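Local structure of Tat-secreted protein Rv2525c (Mycobacterium tuberculosis, 4PMQ) at residues E116-Q121 / D153-Y158; P124-W129 / T138-N143; L8-G13 / S18-A23. The protein probably acts as a peptidoglycan hydrolase with glycosidase activity, and shows esterase activity toward p-nitrophenyl esters in vitro. All coordinates share one frame; numbering follows the deposited sequence.

Interaction 1 of 3, residues E116-Q121 / D153-Y158; sequences EQYKNQ and DGLGSY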
ATOM      1  N   GLU A 116       3.486  -5.123 -21.867  1.00  8.33           N
ATOM      2  CA  GLU A 116       2.240  -4.795 -22.562  1.00  6.97           C
ATOM      3  C   GLU A 116       1.144  -4.386 -21.560  1.00 10.37           C
ATOM      4  O   GLU A 116       0.423  -3.412 -21.810  1.00  9.49           O
ATOM      5  CB  GLU A 116       1.797  -6.015 -23.403  1.00  8.39           C
ATOM      6  CG  GLU A 116       0.485  -5.857 -24.135  1.00  9.77           C
ATOM      7  CD  GLU A 116      -0.730  -6.191 -23.286  1.00 20.77           C
ATOM      8  OE1 GLU A 116      -0.649  -7.158 -22.494  1.00 21.54           O
ATOM      9  OE2 GLU A 116      -1.773  -5.510 -23.426  1.00 12.86           O
ATOM     10  N   GLN A 117       1.015  -5.121 -20.432  1.00  7.68           N
ATOM     11  CA  GLN A 117      -0.011  -4.802 -19.417  1.00  6.37           C
ATOM     12  C   GLN A 117       0.314  -3.481 -18.754  1.00  7.98           C
ATOM     13  O   GLN A 117      -0.569  -2.665 -18.541  1.00  7.64           O
ATOM     14  CB  GLN A 117      -0.113  -5.931 -18.385  1.00  8.05           C
ATOM     15  CG  GLN A 117      -0.791  -7.157 -19.007  1.00  8.65           C
ATOM     16  CD  GLN A 117      -0.694  -8.353 -18.089  1.00 16.60           C
ATOM     17  OE1 GLN A 117       0.310  -8.561 -17.389  1.00 11.45           O
ATOM     18  NE2 GLN A 117      -1.744  -9.152 -18.077  1.00 15.04           N
ATOM     19  N   TYR A 118       1.585  -3.253 -18.482  1.00  6.50           N
ATOM     20  CA  TYR A 118       2.032  -2.004 -17.850  1.00  6.06           C
ATOM     21  C   TYR A 118       1.687  -0.801 -18.743  1.00  7.90           C
ATOM     22  O   TYR A 118       0.996   0.131 -18.302  1.00  7.73           O
ATOM     23  CB  TYR A 118       3.543  -2.083 -17.590  1.00  6.93           C
ATOM     24  CG  TYR A 118       4.100  -0.724 -17.190  1.00  6.31           C
ATOM     25  CD1 TYR A 118       3.889  -0.207 -15.908  1.00  8.41           C
ATOM     26  CD2 TYR A 118       4.810   0.058 -18.101  1.00  6.48           C
ATOM     27  CE1 TYR A 118       4.341   1.073 -15.558  1.00  9.17           C
ATOM     28  CE2 TYR A 118       5.256   1.333 -17.765  1.00  7.34           C
ATOM     29  CZ  TYR A 118       4.999   1.847 -16.498  1.00 10.06           C
ATOM     30  OH  TYR A 118       5.473   3.093 -16.162  1.00  8.28           O
ATOM     31  N   LYS A 119       2.159  -0.822 -19.999  1.00  6.06           N
ATOM     32  CA  LYS A 119       1.938   0.308 -20.909  1.00  6.62           C
ATOM     33  C   LYS A 119       0.461   0.521 -21.248  1.00  9.55           C
ATOM     34  O   LYS A 119       0.005   1.672 -21.348  1.00  9.90           O
ATOM     35  CB  LYS A 119       2.746   0.121 -22.198  1.00  8.97           C
ATOM     36  CG  LYS A 119       2.752   1.332 -23.124  1.00 25.62           C
ATOM     37  CD  LYS A 119       3.665   2.478 -22.609  1.00 33.08           C
ATOM     38  CE  LYS A 119       3.271   3.844 -23.141  1.00 39.18           C
ATOM     39  NZ  LYS A 119       3.182   3.878 -24.628  1.00 43.71           N
ATOM     40  N   ASN A 120      -0.271  -0.564 -21.470  1.00  7.13           N
ATOM     41  CA  ASN A 120      -1.658  -0.417 -21.909  1.00  5.89           C
ATOM     42  C   ASN A 120      -2.666  -0.192 -20.790  1.00  9.07           C
ATOM     43  O   ASN A 120      -3.723   0.409 -21.050  1.00 10.63           O
ATOM     44  CB  ASN A 120      -2.075  -1.634 -22.718  1.00  5.86           C
ATOM     45  CG  ASN A 120      -1.342  -1.781 -24.042  1.00  7.18           C
ATOM     46  OD1 ASN A 120      -0.895  -0.791 -24.635  1.00  6.50           O
ATOM     47  ND2 ASN A 120      -1.340  -3.018 -24.602  1.00  6.38           N
ATOM     48  N   GLN A 121      -2.397  -0.722 -19.591  1.00  5.51           N
ATOM     49  CA  GLN A 121      -3.383  -0.638 -18.498  1.00  5.68           C
ATOM     50  C   GLN A 121      -2.842   0.072 -17.243  1.00  9.62           C
ATOM     51  O   GLN A 121      -3.507   0.960 -16.687  1.00  8.37           O
ATOM     52  CB  GLN A 121      -3.850  -2.058 -18.131  1.00  7.00           C
ATOM     53  CG  GLN A 121      -4.636  -2.734 -19.300  1.00 11.32           C
ATOM     54  CD  GLN A 121      -4.883  -4.219 -19.110  1.00 27.19           C
ATOM     55  OE1 GLN A 121      -4.012  -5.053 -19.390  1.00 19.22           O
ATOM     56  NE2 GLN A 121      -6.110  -4.597 -18.708  1.00 21.64           N
ATOM     57  N   ASP A 153       9.320   6.262 -16.295  1.00  8.39           N
ATOM     58  CA  ASP A 153       8.241   7.069 -16.891  1.00  7.64           C
ATOM     59  C   ASP A 153       7.850   8.297 -16.060  1.00 10.79           C
ATOM     60  O   ASP A 153       6.962   9.051 -16.476  1.00 11.47           O
ATOM     61  CB  ASP A 153       7.002   6.229 -17.126  1.00  7.78           C
ATOM     62  CG  ASP A 153       7.169   5.274 -18.302  1.00 15.47           C
ATOM     63  OD1 ASP A 153       8.012   5.565 -19.191  1.00 18.84           O
ATOM     64  OD2 ASP A 153       6.400   4.288 -18.379  1.00 14.71           O
ATOM     65  N   GLY A 154       8.445   8.445 -14.880  1.00  8.56           N
ATOM     66  CA  GLY A 154       8.095   9.551 -13.998  1.00 10.37           C
ATOM     67  C   GLY A 154       6.693   9.400 -13.436  1.00 11.64           C
ATOM     68  O   GLY A 154       6.019  10.403 -13.181  1.00 12.16           O
ATOM     69  N   LEU A 155       6.238   8.130 -13.234  1.00  6.94           N
ATOM     70  CA  LEU A 155       4.932   7.812 -12.678  1.00  6.80           C
ATOM     71  C   LEU A 155       5.077   7.452 -11.218  1.00 10.93           C
ATOM     72  O   LEU A 155       5.851   6.532 -10.887  1.00 10.20           O
ATOM     73  CB  LEU A 155       4.344   6.607 -13.415  1.00  7.88           C
ATOM     74  CG  LEU A 155       3.190   6.776 -14.322  1.00 17.01           C
ATOM     75  CD1 LEU A 155       2.705   5.387 -14.749  1.00 17.52           C
ATOM     76  CD2 LEU A 155       2.045   7.550 -13.644  1.00 20.40           C
ATOM     77  N   GLY A 156       4.360   8.158 -10.355  1.00  8.16           N
ATOM     78  CA  GLY A 156       4.414   7.896  -8.933  1.00  7.57           C
ATOM     79  C   GLY A 156       5.573   8.603  -8.251  1.00  9.56           C
ATOM     80  O   GLY A 156       6.562   8.991  -8.901  1.00  8.92           O
ATOM     81  N   SER A 157       5.470   8.728  -6.926  1.00  6.86           N
ATOM     82  CA  SER A 157       6.510   9.386  -6.126  1.00  7.16           C
ATOM     83  C   SER A 157       7.050   8.470  -5.037  1.00  9.05           C
ATOM     84  O   SER A 157       8.139   8.714  -4.520  1.00  8.81           O
ATOM     85  CB  SER A 157       5.966  10.673  -5.498  1.00 10.40           C
ATOM     86  OG  SER A 157       5.764  11.645  -6.515  1.00  8.61           O
ATOM     87  N   TYR A 158       6.241   7.475  -4.617  1.00  5.70           N
ATOM     88  CA  TYR A 158       6.627   6.531  -3.556  1.00  4.99           C
ATOM     89  C   TYR A 158       6.522   5.122  -4.101  1.00  6.04           C
ATOM     90  O   TYR A 158       5.609   4.800  -4.866  1.00  6.50           O
ATOM     91  CB  TYR A 158       5.744   6.685  -2.318  1.00  4.76           C
ATOM     92  CG  TYR A 158       5.979   7.974  -1.554  1.00  5.09           C
ATOM     93  CD1 TYR A 158       6.890   8.020  -0.508  1.00  5.60           C
ATOM     94  CD2 TYR A 158       5.238   9.128  -1.839  1.00  5.74           C
ATOM     95  CE1 TYR A 158       7.112   9.194   0.214  1.00  7.45           C
ATOM     96  CE2 TYR A 158       5.468  10.321  -1.138  1.00  6.57           C
ATOM     97  CZ  TYR A 158       6.390  10.335  -0.092  1.00  9.67           C
ATOM     98  OH  TYR A 158       6.629  11.453   0.673  1.00  9.46           O
TER

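Interaction 2 of 3, residues P124-W129 / T138-N143; sequences PYLRSW and TGVYAN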
ATOM      1  N   PRO A 124      -2.204   4.164 -17.668  1.00  7.66           N
ATOM      2  CA  PRO A 124      -3.384   5.036 -17.496  1.00  7.63           C
ATOM      3  C   PRO A 124      -3.958   4.918 -16.077  1.00 10.38           C
ATOM      4  O   PRO A 124      -4.492   5.905 -15.554  1.00  8.94           O
ATOM      5  CB  PRO A 124      -4.367   4.566 -18.561  1.00  9.68           C
ATOM      6  CG  PRO A 124      -3.824   3.302 -19.118  1.00 13.94           C
ATOM      7  CD  PRO A 124      -2.359   3.241 -18.815  1.00  9.97           C
ATOM      8  N   TYR A 125      -3.889   3.690 -15.462  1.00  7.19           N
ATOM      9  CA  TYR A 125      -4.407   3.486 -14.095  1.00  6.90           C
ATOM     10  C   TYR A 125      -3.684   4.425 -13.096  1.00  8.85           C
ATOM     11  O   TYR A 125      -4.326   5.216 -12.383  1.00  8.79           O
ATOM     12  CB  TYR A 125      -4.229   2.014 -13.660  1.00  8.26           C
ATOM     13  CG  TYR A 125      -4.702   1.750 -12.248  1.00  7.19           C
ATOM     14  CD1 TYR A 125      -6.060   1.763 -11.934  1.00  9.25           C
ATOM     15  CD2 TYR A 125      -3.796   1.476 -11.223  1.00  7.27           C
ATOM     16  CE1 TYR A 125      -6.507   1.536 -10.637  1.00  7.05           C
ATOM     17  CE2 TYR A 125      -4.233   1.255  -9.912  1.00  7.67           C
ATOM     18  CZ  TYR A 125      -5.591   1.308  -9.621  1.00 10.99           C
ATOM     19  OH  TYR A 125      -6.053   1.116  -8.340  1.00  7.99           O
ATOM     20  N   LEU A 126      -2.343   4.378 -13.114  1.00  6.75           N
ATOM     21  CA  LEU A 126      -1.514   5.190 -12.212  1.00  7.00           C
ATOM     22  C   LEU A 126      -1.591   6.700 -12.554  1.00  8.75           C
ATOM     23  O   LEU A 126      -1.552   7.534 -11.635  1.00  6.90           O
ATOM     24  CB  LEU A 126      -0.061   4.692 -12.196  1.00  7.24           C
ATOM     25  CG  LEU A 126       0.174   3.316 -11.538  1.00 10.63           C
ATOM     26  CD1 LEU A 126       1.646   2.930 -11.593  1.00  8.76           C
ATOM     27  CD2 LEU A 126      -0.335   3.264 -10.076  1.00 11.27           C
ATOM     28  N   ARG A 127      -1.737   7.051 -13.858  1.00  7.13           N
ATOM     29  CA  ARG A 127      -1.895   8.462 -14.237  1.00  6.23           C
ATOM     30  C   ARG A 127      -3.242   8.982 -13.645  1.00  7.17           C
ATOM     31  O   ARG A 127      -3.296  10.136 -13.202  1.00  6.99           O
ATOM     32  CB  ARG A 127      -1.821   8.665 -15.745  1.00  9.72           C
ATOM     33  CG  ARG A 127      -0.411   8.496 -16.305  1.00  8.30           C
ATOM     34  CD  ARG A 127      -0.384   8.761 -17.798  1.00 18.35           C
ATOM     35  NE  ARG A 127       0.981   8.787 -18.333  1.00 22.22           N
ATOM     36  CZ  ARG A 127       1.292   8.608 -19.608  1.00 38.75           C
ATOM     37  NH1 ARG A 127       0.343   8.358 -20.502  1.00 27.67           N
ATOM     38  NH2 ARG A 127       2.562   8.630 -19.996  1.00 30.65           N
ATOM     39  N   SER A 128      -4.311   8.126 -13.614  1.00  6.70           N
ATOM     40  CA  SER A 128      -5.585   8.538 -12.982  1.00  7.35           C
ATOM     41  C   SER A 128      -5.396   8.800 -11.503  1.00  9.99           C
ATOM     42  O   SER A 128      -5.938   9.787 -10.986  1.00  9.95           O
ATOM     43  CB  SER A 128      -6.665   7.487 -13.184  1.00  9.61           C
ATOM     44  OG  SER A 128      -7.174   7.600 -14.496  1.00 10.61           O
ATOM     45  N   TRP A 129      -4.605   7.939 -10.798  1.00  6.58           N
ATOM     46  CA  TRP A 129      -4.305   8.204  -9.400  1.00  5.76           C
ATOM     47  C   TRP A 129      -3.637   9.581  -9.275  1.00  8.30           C
ATOM     48  O   TRP A 129      -4.039  10.368  -8.416  1.00  8.07           O
ATOM     49  CB  TRP A 129      -3.418   7.104  -8.809  1.00  5.64           C
ATOM     50  CG  TRP A 129      -4.220   5.973  -8.247  1.00  6.51           C
ATOM     51  CD1 TRP A 129      -4.708   4.890  -8.916  1.00  9.38           C
ATOM     52  CD2 TRP A 129      -4.655   5.837  -6.883  1.00  5.98           C
ATOM     53  NE1 TRP A 129      -5.392   4.061  -8.045  1.00  8.49           N
ATOM     54  CE2 TRP A 129      -5.406   4.636  -6.801  1.00 10.30           C
ATOM     55  CE3 TRP A 129      -4.499   6.621  -5.729  1.00  7.31           C
ATOM     56  CZ2 TRP A 129      -5.940   4.169  -5.590  1.00  9.90           C
ATOM     57  CZ3 TRP A 129      -5.036   6.161  -4.528  1.00  8.70           C
ATOM     58  CH2 TRP A 129      -5.731   4.943  -4.464  1.00  9.90           C
ATOM     59  N   THR A 138       1.053   9.955  -5.078  1.00  5.86           N
ATOM     60  CA  THR A 138       0.831   8.662  -5.696  1.00  5.15           C
ATOM     61  C   THR A 138       1.952   7.702  -5.315  1.00  9.46           C
ATOM     62  O   THR A 138       3.095   7.877  -5.734  1.00  7.88           O
ATOM     63  CB  THR A 138       0.658   8.835  -7.221  1.00  9.58           C
ATOM     64  OG1 THR A 138      -0.511   9.641  -7.442  1.00  7.52           O
ATOM     65  CG2 THR A 138       0.449   7.492  -7.949  1.00  7.32           C
ATOM     66  N   GLY A 139       1.578   6.657  -4.582  1.00  5.50           N
ATOM     67  CA  GLY A 139       2.494   5.582  -4.232  1.00  5.04           C
ATOM     68  C   GLY A 139       2.170   4.375  -5.088  1.00  7.94           C
ATOM     69  O   GLY A 139       1.039   4.214  -5.576  1.00  6.73           O
ATOM     70  N   VAL A 140       3.160   3.490  -5.259  1.00  5.51           N
ATOM     71  CA  VAL A 140       2.956   2.289  -6.055  1.00  5.79           C
ATOM     72  C   VAL A 140       3.512   1.083  -5.313  1.00  6.96           C
ATOM     73  O   VAL A 140       4.713   1.064  -5.026  1.00  6.75           O
ATOM     74  CB  VAL A 140       3.616   2.402  -7.477  1.00  8.90           C
ATOM     75  CG1 VAL A 140       3.235   1.198  -8.358  1.00  8.84           C
ATOM     76  CG2 VAL A 140       3.216   3.704  -8.181  1.00  8.75           C
ATOM     77  N   TYR A 141       2.650   0.063  -5.066  1.00  4.27           N
ATOM     78  CA  TYR A 141       3.034  -1.237  -4.514  1.00  4.63           C
ATOM     79  C   TYR A 141       3.161  -2.143  -5.729  1.00  6.38           C
ATOM     80  O   TYR A 141       2.167  -2.391  -6.413  1.00  7.07           O
ATOM     81  CB  TYR A 141       1.984  -1.763  -3.506  1.00  4.96           C
ATOM     82  CG  TYR A 141       2.110  -3.231  -3.143  1.00  5.52           C
ATOM     83  CD1 TYR A 141       3.094  -3.675  -2.249  1.00  6.59           C
ATOM     84  CD2 TYR A 141       1.217  -4.174  -3.647  1.00  6.78           C
ATOM     85  CE1 TYR A 141       3.153  -5.011  -1.845  1.00  7.33           C
ATOM     86  CE2 TYR A 141       1.312  -5.523  -3.303  1.00  7.64           C
ATOM     87  CZ  TYR A 141       2.268  -5.934  -2.389  1.00 11.14           C
ATOM     88  OH  TYR A 141       2.290  -7.255  -2.016  1.00  9.11           O
ATOM     89  N   ALA A 142       4.371  -2.584  -6.048  1.00  5.04           N
ATOM     90  CA  ALA A 142       4.587  -3.394  -7.253  1.00  4.88           C
ATOM     91  C   ALA A 142       5.894  -4.140  -7.115  1.00  7.66           C
ATOM     92  O   ALA A 142       6.678  -3.793  -6.212  1.00  6.37           O
ATOM     93  CB  ALA A 142       4.642  -2.478  -8.482  1.00  4.77           C
ATOM     94  N   ASN A 143       6.195  -5.072  -8.061  1.00  6.01           N
ATOM     95  CA  ASN A 143       7.510  -5.731  -8.022  1.00  5.50           C
ATOM     96  C   ASN A 143       8.583  -4.719  -8.538  1.00  7.49           C
ATOM     97  O   ASN A 143       8.244  -3.593  -8.983  1.00  6.89           O
ATOM     98  CB  ASN A 143       7.508  -7.023  -8.828  1.00  6.92           C
ATOM     99  CG  ASN A 143       7.220  -6.825 -10.299  1.00  9.51           C
ATOM    100  OD1 ASN A 143       7.615  -5.816 -10.918  1.00  7.97           O
ATOM    101  ND2 ASN A 143       6.640  -7.832 -10.939  1.00  8.74           N
TER

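Interaction 3 of 3, residues L8-G13 / S18-A23; sequences LDYAAG and SQIRAA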
ATOM      1  N   LEU A   8       4.071  -3.368   9.542  1.00  6.13           N
ATOM      2  CA  LEU A   8       3.279  -4.565   9.249  1.00  6.30           C
ATOM      3  C   LEU A   8       2.117  -4.212   8.361  1.00  9.13           C
ATOM      4  O   LEU A   8       1.548  -3.136   8.515  1.00  7.11           O
ATOM      5  CB  LEU A   8       2.743  -5.170  10.562  1.00  6.78           C
ATOM      6  CG  LEU A   8       3.795  -5.558  11.613  1.00 10.42           C
ATOM      7  CD1 LEU A   8       3.119  -6.156  12.836  1.00 11.09           C
ATOM      8  CD2 LEU A   8       4.881  -6.510  11.025  1.00  9.29           C
ATOM      9  N   ASP A   9       1.714  -5.145   7.491  1.00  7.13           N
ATOM     10  CA  ASP A   9       0.486  -4.956   6.719  1.00  7.13           C
ATOM     11  C   ASP A   9      -0.397  -6.193   6.925  1.00  9.82           C
ATOM     12  O   ASP A   9       0.114  -7.296   7.128  1.00  9.71           O
ATOM     13  CB  ASP A   9       0.738  -4.630   5.242  1.00  7.74           C
ATOM     14  CG  ASP A   9       1.197  -5.814   4.421  1.00 10.00           C
ATOM     15  OD1 ASP A   9       0.340  -6.656   4.071  1.00 11.12           O
ATOM     16  OD2 ASP A   9       2.403  -5.892   4.128  1.00 11.48           O
ATOM     17  N   TYR A  10      -1.721  -6.002   6.927  1.00  7.61           N
ATOM     18  CA  TYR A  10      -2.659  -7.091   7.230  1.00  8.09           C
ATOM     19  C   TYR A  10      -4.044  -6.713   6.803  1.00 12.05           C
ATOM     20  O   TYR A  10      -4.412  -5.541   6.922  1.00 11.90           O
ATOM     21  CB  TYR A  10      -2.663  -7.403   8.743  1.00  8.17           C
ATOM     22  CG  TYR A  10      -2.526  -6.181   9.630  1.00  8.72           C
ATOM     23  CD1 TYR A  10      -1.273  -5.645   9.922  1.00 10.29           C
ATOM     24  CD2 TYR A  10      -3.648  -5.571  10.196  1.00  8.32           C
ATOM     25  CE1 TYR A  10      -1.135  -4.527  10.739  1.00  9.57           C
ATOM     26  CE2 TYR A  10      -3.520  -4.462  11.044  1.00  8.27           C
ATOM     27  CZ  TYR A  10      -2.258  -3.938  11.295  1.00 11.61           C
ATOM     28  OH  TYR A  10      -2.063  -2.850  12.097  1.00 10.12           O
ATOM     29  N   ALA A  11      -4.809  -7.701   6.334  1.00 11.17           N
ATOM     30  CA  ALA A  11      -6.184  -7.479   5.879  1.00 11.51           C
ATOM     31  C   ALA A  11      -7.223  -8.180   6.748  1.00 11.90           C
ATOM     32  O   ALA A  11      -8.395  -7.778   6.699  1.00 11.77           O
ATOM     33  CB  ALA A  11      -6.327  -7.986   4.445  1.00 13.39           C
ATOM     34  N   ALA A  12      -6.842  -9.251   7.486  1.00 10.65           N
ATOM     35  CA  ALA A  12      -7.818 -10.104   8.170  1.00 11.69           C
ATOM     36  C   ALA A  12      -8.454  -9.514   9.423  1.00 16.14           C
ATOM     37  O   ALA A  12      -9.469 -10.030   9.874  1.00 15.68           O
ATOM     38  CB  ALA A  12      -7.213 -11.461   8.512  1.00 12.19           C
ATOM     39  N   GLY A  13      -7.889  -8.449   9.972  1.00 12.02           N
ATOM     40  CA  GLY A  13      -8.434  -7.885  11.197  1.00 11.95           C
ATOM     41  C   GLY A  13      -7.710  -6.637  11.643  1.00 13.26           C
ATOM     42  O   GLY A  13      -6.780  -6.167  10.978  1.00 11.78           O
ATOM     43  N   SER A  18      -0.880  -1.548  20.793  1.00  8.78           N
ATOM     44  CA  SER A  18       0.050  -2.078  21.798  1.00  9.24           C
ATOM     45  C   SER A  18       0.643  -3.421  21.353  1.00 10.44           C
ATOM     46  O   SER A  18       1.813  -3.702  21.641  1.00 10.01           O
ATOM     47  CB  SER A  18      -0.639  -2.240  23.152  1.00 12.16           C
ATOM     48  OG  SER A  18      -1.760  -3.100  23.050  1.00 17.32           O
ATOM     49  N   GLN A  19      -0.149  -4.231  20.597  1.00  7.58           N
ATOM     50  CA  GLN A  19       0.389  -5.508  20.111  1.00  7.83           C
ATOM     51  C   GLN A  19       1.312  -5.302  18.897  1.00  9.94           C
ATOM     52  O   GLN A  19       2.296  -6.036  18.771  1.00  9.20           O
ATOM     53  CB  GLN A  19      -0.715  -6.518  19.818  1.00  8.85           C
ATOM     54  CG  GLN A  19      -1.430  -6.900  21.127  1.00 11.80           C
ATOM     55  CD  GLN A  19      -2.493  -7.958  20.928  1.00 34.60           C
ATOM     56  OE1 GLN A  19      -3.427  -7.791  20.153  1.00 28.87           O
ATOM     57  NE2 GLN A  19      -2.405  -9.049  21.664  1.00 35.42           N
ATOM     58  N   ILE A  20       1.031  -4.306  18.020  1.00  7.72           N
ATOM     59  CA  ILE A  20       1.938  -4.017  16.899  1.00  7.48           C
ATOM     60  C   ILE A  20       3.293  -3.621  17.497  1.00 10.30           C
ATOM     61  O   ILE A  20       4.325  -4.152  17.104  1.00  9.95           O
ATOM     62  CB  ILE A  20       1.368  -2.911  15.987  1.00  9.93           C
ATOM     63  CG1 ILE A  20       0.119  -3.448  15.263  1.00 11.41           C
ATOM     64  CG2 ILE A  20       2.442  -2.364  15.003  1.00  6.76           C
ATOM     65  CD1 ILE A  20      -0.866  -2.438  14.973  1.00 24.64           C
ATOM     66  N   ARG A  21       3.263  -2.700  18.473  1.00  7.83           N
ATOM     67  CA  ARG A  21       4.466  -2.234  19.127  1.00  8.00           C
ATOM     68  C   ARG A  21       5.187  -3.406  19.837  1.00 10.43           C
ATOM     69  O   ARG A  21       6.392  -3.574  19.629  1.00 10.22           O
ATOM     70  CB  ARG A  21       4.117  -1.122  20.092  1.00  6.63           C
ATOM     71  CG  ARG A  21       5.323  -0.449  20.744  1.00 13.77           C
ATOM     72  CD  ARG A  21       4.876   0.699  21.626  1.00 11.70           C
ATOM     73  NE  ARG A  21       4.033   0.244  22.732  1.00 13.92           N
ATOM     74  CZ  ARG A  21       3.368   1.052  23.557  1.00 32.06           C
ATOM     75  NH1 ARG A  21       3.468   2.372  23.433  1.00 21.61           N
ATOM     76  NH2 ARG A  21       2.611   0.544  24.523  1.00 19.56           N
ATOM     77  N   ALA A  22       4.435  -4.283  20.542  1.00  8.04           N
ATOM     78  CA  ALA A  22       5.022  -5.442  21.241  1.00  9.10           C
ATOM     79  C   ALA A  22       5.717  -6.420  20.282  1.00 13.45           C
ATOM     80  O   ALA A  22       6.694  -7.087  20.684  1.00 12.35           O
ATOM     81  CB  ALA A  22       3.951  -6.179  22.049  1.00 10.52           C
ATOM     82  N   ALA A  23       5.233  -6.489  19.020  1.00 10.76           N
ATOM     83  CA  ALA A  23       5.795  -7.374  17.990  1.00 11.38           C
ATOM     84  C   ALA A  23       7.092  -6.810  17.386  1.00 13.56           C
ATOM     85  O   ALA A  23       7.723  -7.471  16.561  1.00 13.04           O
ATOM     86  CB  ALA A  23       4.765  -7.601  16.891  1.00 11.50           C
TER

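Interaction 1 of 3, residues E116-Q121 / D153-Y158
The phenol of Tyr118 donates a hydrogen bond to the carboxylate of Asp153, with OH 2.7 Å from OD2, and this one short bond carries most of the contact. OD2 sits at the edge of the tyrosine ring, in its plane, and also lies 3.2 Å from ring carbon CE2. The donor reaches the anti side of OD2, 23° out of the carboxylate plane, and the ring and carboxylate planes are 18° apart. Tyr118 holds CG anti to its backbone N (chi1 169°), which carries the ring off helix 115-133 toward the end of helix 144-153. Tyrosine suits the place because its ring can be buried, here against Trp149, while its hydroxyl reaches a more exposed acid. Leu155 CD1 makes a van der Waals contact with the hydroxyl, 3.9 Å from Tyr118 OH, and its side chain also packs on Leu126, Arg127 and Glu130 of the same helix. Between Asp153 and Leu155, Gly154 turns the chain with positive phi, an easy conformation for a residue without a side chain, and Glu130 accepts a hydrogen bond from Gly156 N. The turn at Gly154 is a Schellman motif, the classic C-terminal ending of a helix, here leading into strand 158-161 of a TIM-barrel-like fold.

Interaction 2 of 3, residues P124-W129 / T138-N143
Trp129 and Tyr125, one helical turn apart, set their rings against each other beside the contact: CD1 of Trp129 stands 3.7 Å above one face of the tyrosine ring, offset toward its rim, while Tyr125 O lies at the indole edge, in plane. Indole NE1 also donates to Tyr125 OH at 3.0 Å, tilted 16° from the ring plane, so the buried N-H is satisfied within the helix. Tyr66 meets the same indole edge-to-face. Across to the strand, Trp129 uses only the root of its side chain, CB packing 4.0 Å from Thr138 CG2, since the indole turns instead to Ile105 and Ala107. Thr138 turns this methyl anti to its backbone N and sets OG1 beside that N (chi1 -62°), where the hydroxyl hydrogen-bonds to Gly134 O; threonine thus serves both an apolar neighbour and the carbonyl of Gly134. Farther along, Leu126 and Val140 cross at about a right angle, with CD1 of the leucine 3.8 Å from CG2 of the valine and 4.0 Å from CG1. The branched valine suits a strand, and leucine reaches it from the helix. The segment 124-129 of helix 115-133 runs roughly antiparallel to strand 138-142, at 145° with axes 9.0 Å apart, as expected in a beta-alpha-beta unit. With no hydrogen bond between the segments, helix and strand are held by apolar burial and the fit of side chains.

Interaction 3 of 3, residues L8-G13 / S18-A23
Tyr10 and Ile20 cross obliquely, the phenol end of the tyrosine meeting the delta methyl of the isoleucine. The closest pair is Tyr10 OH and Ile20 CD1, at 3.1 Å, which is tight for an oxygen and a methyl carbon; Ile20 CG1 follows at 3.9 Å from the same hydroxyl. The ring itself is reached more loosely, with CZ of Tyr10 4.2 Å from CD1 of Ile20. Tyr10 places CG between its backbone N and carbonyl carbon (chi1 37°), a turn that brings the ring alongside Leu8, whose CB lies in plane at the ring edge. Ile20 offers two branches: while CG1 and CD1 go to the tyrosine, CG2 faces Leu8, whose CD1 lies 4.4 Å away. A beta-branched isoleucine suits this position because one residue of helix 17-22 can meet both neighbours, and leucine suits a strand position that must extend toward a helix. Beyond the pair, Leu8 packs on Val192 and Val194, Tyr10 on Val190 and Val192, and Ile20 on Leu60. The contact lies in the beta-alpha-beta unit formed by strand 6-9, helix 17-22 and strand 27-31. No hydrogen bond joins the two segments, so their association depends on burying three largely apolar side chains, and the tyrosine takes part through van der Waals contact.

Interactions 1 and 2 share helix 115-133, their centres 7 Å apart; Ser157 N and Tyr158 O probably hydrogen-bond to Thr138 O and Val140 N as strand 158-161 begins beside strand 138-142. Interaction 3 stands across the chain's centre, about 25 Å from interaction 2 between centres, yet both reach the same sheet. Interaction 2 is the most central, about 10 Å from the chain's centre to its own; interaction 3 lies about 15 Å out. Each packs a helix against a strand of its own beta-alpha-beta unit through buried, mainly apolar side chains. Interaction 1, farthest out at about 16 Å, joins a helix to a helix end and loop, where a buried tyrosine's hydroxyl donates to an exposed aspartate.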